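Virulence protein STM3117 (Salmonella enterica subsp. enterica serovar Typhimurium, PDB 3HUH) promotes replication of the bacterium inside host macrophages and may take part in the biosynthesis and modification of cell-wall peptidoglycan. Local coordinates at residues A[26-31]-A[65-70]; A[85-90]-A[134-139]. All coordinates share one frame; numbering follows the deposited sequence.

Contact 1: residues A[26-31]-A[65-70]; sequences HLVLTV and KINLHQ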
# COMPACT_ATOMS: atom_id res chain seq x y z
N HIS A 26 -2.17 -6.42 2.26
CA HIS A 26 -3.21 -5.41 2.27
C HIS A 26 -2.68 -4.13 2.88
O HIS A 26 -1.54 -4.07 3.34
CB HIS A 26 -4.42 -5.91 3.06
CG HIS A 26 -4.12 -6.28 4.49
ND1 HIS A 26 -4.05 -5.34 5.50
CD2 HIS A 26 -3.91 -7.48 5.07
CE1 HIS A 26 -3.81 -5.96 6.65
NE2 HIS A 26 -3.72 -7.25 6.41
N LEU A 27 -3.51 -3.10 2.86
CA LEU A 27 -3.16 -1.83 3.45
C LEU A 27 -4.46 -1.15 3.82
O LEU A 27 -5.53 -1.55 3.36
CB LEU A 27 -2.34 -0.98 2.46
CG LEU A 27 -2.96 -0.62 1.11
CD1 LEU A 27 -3.83 0.61 1.25
CD2 LEU A 27 -1.84 -0.35 0.12
N VAL A 28 -4.37 -0.13 4.66
CA VAL A 28 -5.55 0.58 5.11
C VAL A 28 -5.59 2.01 4.61
O VAL A 28 -4.63 2.77 4.75
CB VAL A 28 -5.63 0.61 6.65
CG1 VAL A 28 -6.85 1.41 7.10
CG2 VAL A 28 -5.71 -0.80 7.21
N LEU A 29 -6.72 2.37 4.00
CA LEU A 29 -6.93 3.73 3.54
C LEU A 29 -7.91 4.37 4.50
O LEU A 29 -8.93 3.78 4.84
CB LEU A 29 -7.53 3.75 2.12
CG LEU A 29 -6.64 3.35 0.95
CD1 LEU A 29 -7.43 3.47 -0.35
CD2 LEU A 29 -5.41 4.26 0.91
N THR A 30 -7.59 5.58 4.97
CA THR A 30 -8.48 6.30 5.86
C THR A 30 -9.20 7.29 4.95
O THR A 30 -8.57 8.11 4.28
CB THR A 30 -7.70 7.02 6.96
OG1 THR A 30 -7.05 6.04 7.77
CG2 THR A 30 -8.63 7.85 7.84
N VAL A 31 -10.53 7.21 4.93
CA VAL A 31 -11.33 8.04 4.05
C VAL A 31 -12.43 8.84 4.74
O VAL A 31 -12.86 8.50 5.84
CB VAL A 31 -11.96 7.16 2.94
CG1 VAL A 31 -10.86 6.46 2.15
CG2 VAL A 31 -12.90 6.14 3.55
N LYS A 65 -6.06 -6.97 -0.79
CA LYS A 65 -7.22 -6.16 -0.44
C LYS A 65 -6.84 -4.84 0.20
O LYS A 65 -5.71 -4.67 0.67
CB LYS A 65 -8.18 -6.93 0.48
CG LYS A 65 -7.70 -7.15 1.92
CD LYS A 65 -8.87 -7.62 2.79
CE LYS A 65 -8.42 -7.97 4.21
NZ LYS A 65 -9.57 -7.85 5.16
N ILE A 66 -7.77 -3.90 0.18
CA ILE A 66 -7.57 -2.61 0.81
C ILE A 66 -8.66 -2.47 1.87
O ILE A 66 -9.85 -2.49 1.55
CB ILE A 66 -7.70 -1.46 -0.21
CG1 ILE A 66 -6.49 -1.47 -1.14
CG2 ILE A 66 -7.83 -0.12 0.51
CD1 ILE A 66 -6.58 -0.49 -2.27
N ASN A 67 -8.25 -2.39 3.12
CA ASN A 67 -9.21 -2.22 4.20
C ASN A 67 -9.51 -0.74 4.30
O ASN A 67 -8.63 0.11 4.09
CB ASN A 67 -8.65 -2.73 5.53
CG ASN A 67 -8.57 -4.24 5.59
OD1 ASN A 67 -9.38 -4.94 4.97
ND2 ASN A 67 -7.62 -4.75 6.37
N LEU A 68 -10.75 -0.41 4.62
CA LEU A 68 -11.14 0.98 4.73
C LEU A 68 -11.47 1.38 6.16
O LEU A 68 -12.07 0.61 6.91
CB LEU A 68 -12.37 1.26 3.85
CG LEU A 68 -12.22 0.91 2.37
CD1 LEU A 68 -13.54 1.16 1.65
CD2 LEU A 68 -11.10 1.75 1.74
N HIS A 69 -11.03 2.58 6.54
CA HIS A 69 -11.32 3.16 7.85
C HIS A 69 -11.97 4.50 7.53
O HIS A 69 -11.44 5.28 6.73
CB HIS A 69 -10.06 3.48 8.66
CG HIS A 69 -9.45 2.31 9.36
ND1 HIS A 69 -9.89 1.01 9.21
CD2 HIS A 69 -8.39 2.24 10.20
CE1 HIS A 69 -9.13 0.20 9.93
NE2 HIS A 69 -8.21 0.93 10.54
N GLN A 70 -13.11 4.79 8.14
CA GLN A 70 -13.74 6.08 7.89
C GLN A 70 -13.31 7.02 9.02
O GLN A 70 -13.16 6.59 10.17
CB GLN A 70 -15.26 5.94 7.86
CG GLN A 70 -16.00 7.24 7.59
CD GLN A 70 -17.46 7.01 7.22
OE1 GLN A 70 -17.77 6.59 6.11
NE2 GLN A 70 -18.36 7.26 8.17

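Contact 2: residues A[85-90]-A[134-139]; sequences GSADLC and DGNLIE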
# COMPACT_ATOMS: atom_id res chain seq x y z
N GLY A 85 -6.28 11.02 1.55
CA GLY A 85 -5.53 11.62 0.45
C GLY A 85 -4.01 11.53 0.56
O GLY A 85 -3.30 12.18 -0.21
N SER A 86 -3.51 10.73 1.50
CA SER A 86 -2.08 10.58 1.70
C SER A 86 -1.48 9.37 0.99
O SER A 86 -0.26 9.15 1.04
CB SER A 86 -1.77 10.49 3.20
OG SER A 86 -2.34 9.32 3.78
N ALA A 87 -2.32 8.58 0.33
CA ALA A 87 -1.83 7.40 -0.38
C ALA A 87 -1.41 7.69 -1.81
O ALA A 87 -1.99 8.54 -2.49
CB ALA A 87 -2.90 6.30 -0.36
N ASP A 88 -0.40 6.94 -2.25
CA ASP A 88 0.18 7.04 -3.59
C ASP A 88 0.44 5.58 -3.93
O ASP A 88 1.45 5.01 -3.52
CB ASP A 88 1.49 7.83 -3.51
CG ASP A 88 2.07 8.15 -4.86
OD1 ASP A 88 1.81 7.40 -5.83
OD2 ASP A 88 2.81 9.15 -4.96
N LEU A 89 -0.48 4.98 -4.68
CA LEU A 89 -0.44 3.55 -5.01
C LEU A 89 -0.42 3.23 -6.49
O LEU A 89 -1.06 3.91 -7.29
CB LEU A 89 -1.67 2.87 -4.41
CG LEU A 89 -2.14 3.29 -3.01
CD1 LEU A 89 -3.46 2.62 -2.70
CD2 LEU A 89 -1.09 2.92 -1.98
N CYS A 90 0.27 2.16 -6.85
CA CYS A 90 0.33 1.73 -8.23
C CYS A 90 -0.25 0.33 -8.37
O CYS A 90 0.16 -0.60 -7.67
CB CYS A 90 1.77 1.72 -8.75
SG CYS A 90 1.91 1.04 -10.42
N ASP A 134 -10.77 10.97 -2.20
CA ASP A 134 -10.07 11.68 -1.13
C ASP A 134 -8.78 12.35 -1.59
O ASP A 134 -8.11 13.02 -0.80
CB ASP A 134 -9.78 10.72 0.03
CG ASP A 134 -11.05 10.30 0.75
OD1 ASP A 134 -11.46 10.99 1.71
OD2 ASP A 134 -11.66 9.28 0.34
N GLY A 135 -8.43 12.18 -2.86
CA GLY A 135 -7.22 12.80 -3.36
C GLY A 135 -6.01 11.88 -3.43
O GLY A 135 -4.92 12.31 -3.79
N ASN A 136 -6.20 10.61 -3.06
CA ASN A 136 -5.10 9.66 -3.13
C ASN A 136 -4.69 9.55 -4.60
O ASN A 136 -5.54 9.61 -5.49
CB ASN A 136 -5.53 8.28 -2.63
CG ASN A 136 -5.90 8.28 -1.15
OD1 ASN A 136 -6.94 7.75 -0.76
ND2 ASN A 136 -5.04 8.86 -0.32
N LEU A 137 -3.40 9.42 -4.85
CA LEU A 137 -2.92 9.28 -6.22
C LEU A 137 -2.95 7.81 -6.59
O LEU A 137 -2.37 6.97 -5.88
CB LEU A 137 -1.50 9.83 -6.35
CG LEU A 137 -0.93 9.81 -7.77
CD1 LEU A 137 -1.72 10.76 -8.68
CD2 LEU A 137 0.54 10.21 -7.73
N ILE A 138 -3.63 7.50 -7.68
CA ILE A 138 -3.73 6.12 -8.14
C ILE A 138 -3.06 6.00 -9.51
O ILE A 138 -3.47 6.64 -10.47
CB ILE A 138 -5.20 5.68 -8.26
CG1 ILE A 138 -5.92 5.88 -6.92
CG2 ILE A 138 -5.27 4.22 -8.70
CD1 ILE A 138 -5.28 5.16 -5.74
N GLU A 139 -2.02 5.19 -9.55
CA GLU A 139 -1.25 4.95 -10.76
C GLU A 139 -1.67 3.58 -11.29
O GLU A 139 -1.49 2.57 -10.61
CB GLU A 139 0.25 4.95 -10.42
CG GLU A 139 1.20 4.80 -11.61
CD GLU A 139 2.67 4.74 -11.19
OE1 GLU A 139 2.97 4.96 -10.00
OE2 GLU A 139 3.54 4.48 -12.06

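Contact 1: residues A[26-31]-A[65-70]
Val28 lays its CG1 methyl over one face of the His69 ring, two residues further along the neighbouring parallel strand than its own partner Asn67. From CB, 4.0 Å from Asn67 O, the side chain forks: CG2 turns back to Asn67 CB, while CG1, anti to the backbone N (chi1 178°), reaches the ring. There it stands 3.5 Å from the His69 centroid and 8° off the ring normal, a CH-pi contact almost centred on the imidazole. The ring's rotation is probably steadied by His69 ND1, which donates to Leu68 O at 3.2 Å; this acceptor lies close to the ring plane, although the donor sits above the carbonyl plane. Phe75 meets the same ring edge-to-face.

The strands are the first and fourth of a βαβββ module of the vicinal oxygen chelate (glyoxalase/bleomycin resistance) fold. They are joined by alternating bonds: Asn67 N to Leu27 O, Leu29 N to Asn67 O and His69 N to Leu29 O. Val31 N to His69 O, at 2.8 Å, continues the series. The Leu27 N to Lys65 O bond is long and weak.

Beside His26, the Lys65 chain, extended beyond CG, carries NZ to a lone pair of Asn67 OD1, 2.9 Å away, in the carbonyl plane; Phe52 adds a cation-pi contact to this lysine. On the other face Leu27, Leu29, Ile66 and Leu68 form an apolar patch. Ile66 CG2 lies 3.7 Å from Leu29 CG, and Leu29 CB is 4.1 Å from Leu68 CD2. Helix 34-43 covers part of this face, through Tyr41 on Leu29 and Ile38 on Leu68.

Contact 2: residues A[85-90]-A[134-139]
Glu139 N gives Leu89 O a nearly straight 2.8 Å hydrogen bond (173° at the hydrogen), the shortest of three that join these parallel strands. Leu89 N bonds to Leu137 O at 3.0 Å, and Leu137 N to Ala87 O at 2.9 Å.

Ahead of the strands, Gly85 CA lies 3.2 Å from Asp134 O. Gly85 has a positive phi (81°), a backbone conformation that glycine readily adopts. Along the strands, Leu137 CD2 rests 3.6 Å from Asp88 OD1, the two side chains side by side and pointing the same way. Cys90 SG lies 3.9 Å from Glu139 CD; the Glu139 chain is extended, and its OE2 bonds to Ser127 OG. On the other face Leu89 CD1 and Ile138 CD1 meet more loosely, at 4.4 Å.

As first and fourth strands of a second βαβββ module, 88-93 lies at the edge of the sheet within the chain and 137-142 continues to strand 123-131. Leu89 and Cys90 pair antiparallel with a strand of the second subunit, while Tyr41 of helix 34-43 packs on Ile138.

How the contacts relate
Contacts 1 and 2 are equivalent strand pairs in the two successive βαβββ modules of the glyoxalase-type fold, each pairing the first strand with the fourth. Contact 1 closes before contact 2 opens, and strand 64-70 is followed in the chain by strand 88-93. The two strand pairs belong to separate four-stranded sheets, and the centres of the two contacts lie about 12 Å apart. They nevertheless touch: Leu29 CD2 reaches Ala87 CB at 3.5 Å, and Leu27 CD2 reaches Leu89 CD2 at 4.0 Å. Helix 34-43 packs against both. The strands 21-31 and 88-93 also pair antiparallel with strands of the second subunit, so both contacts help build the dimer.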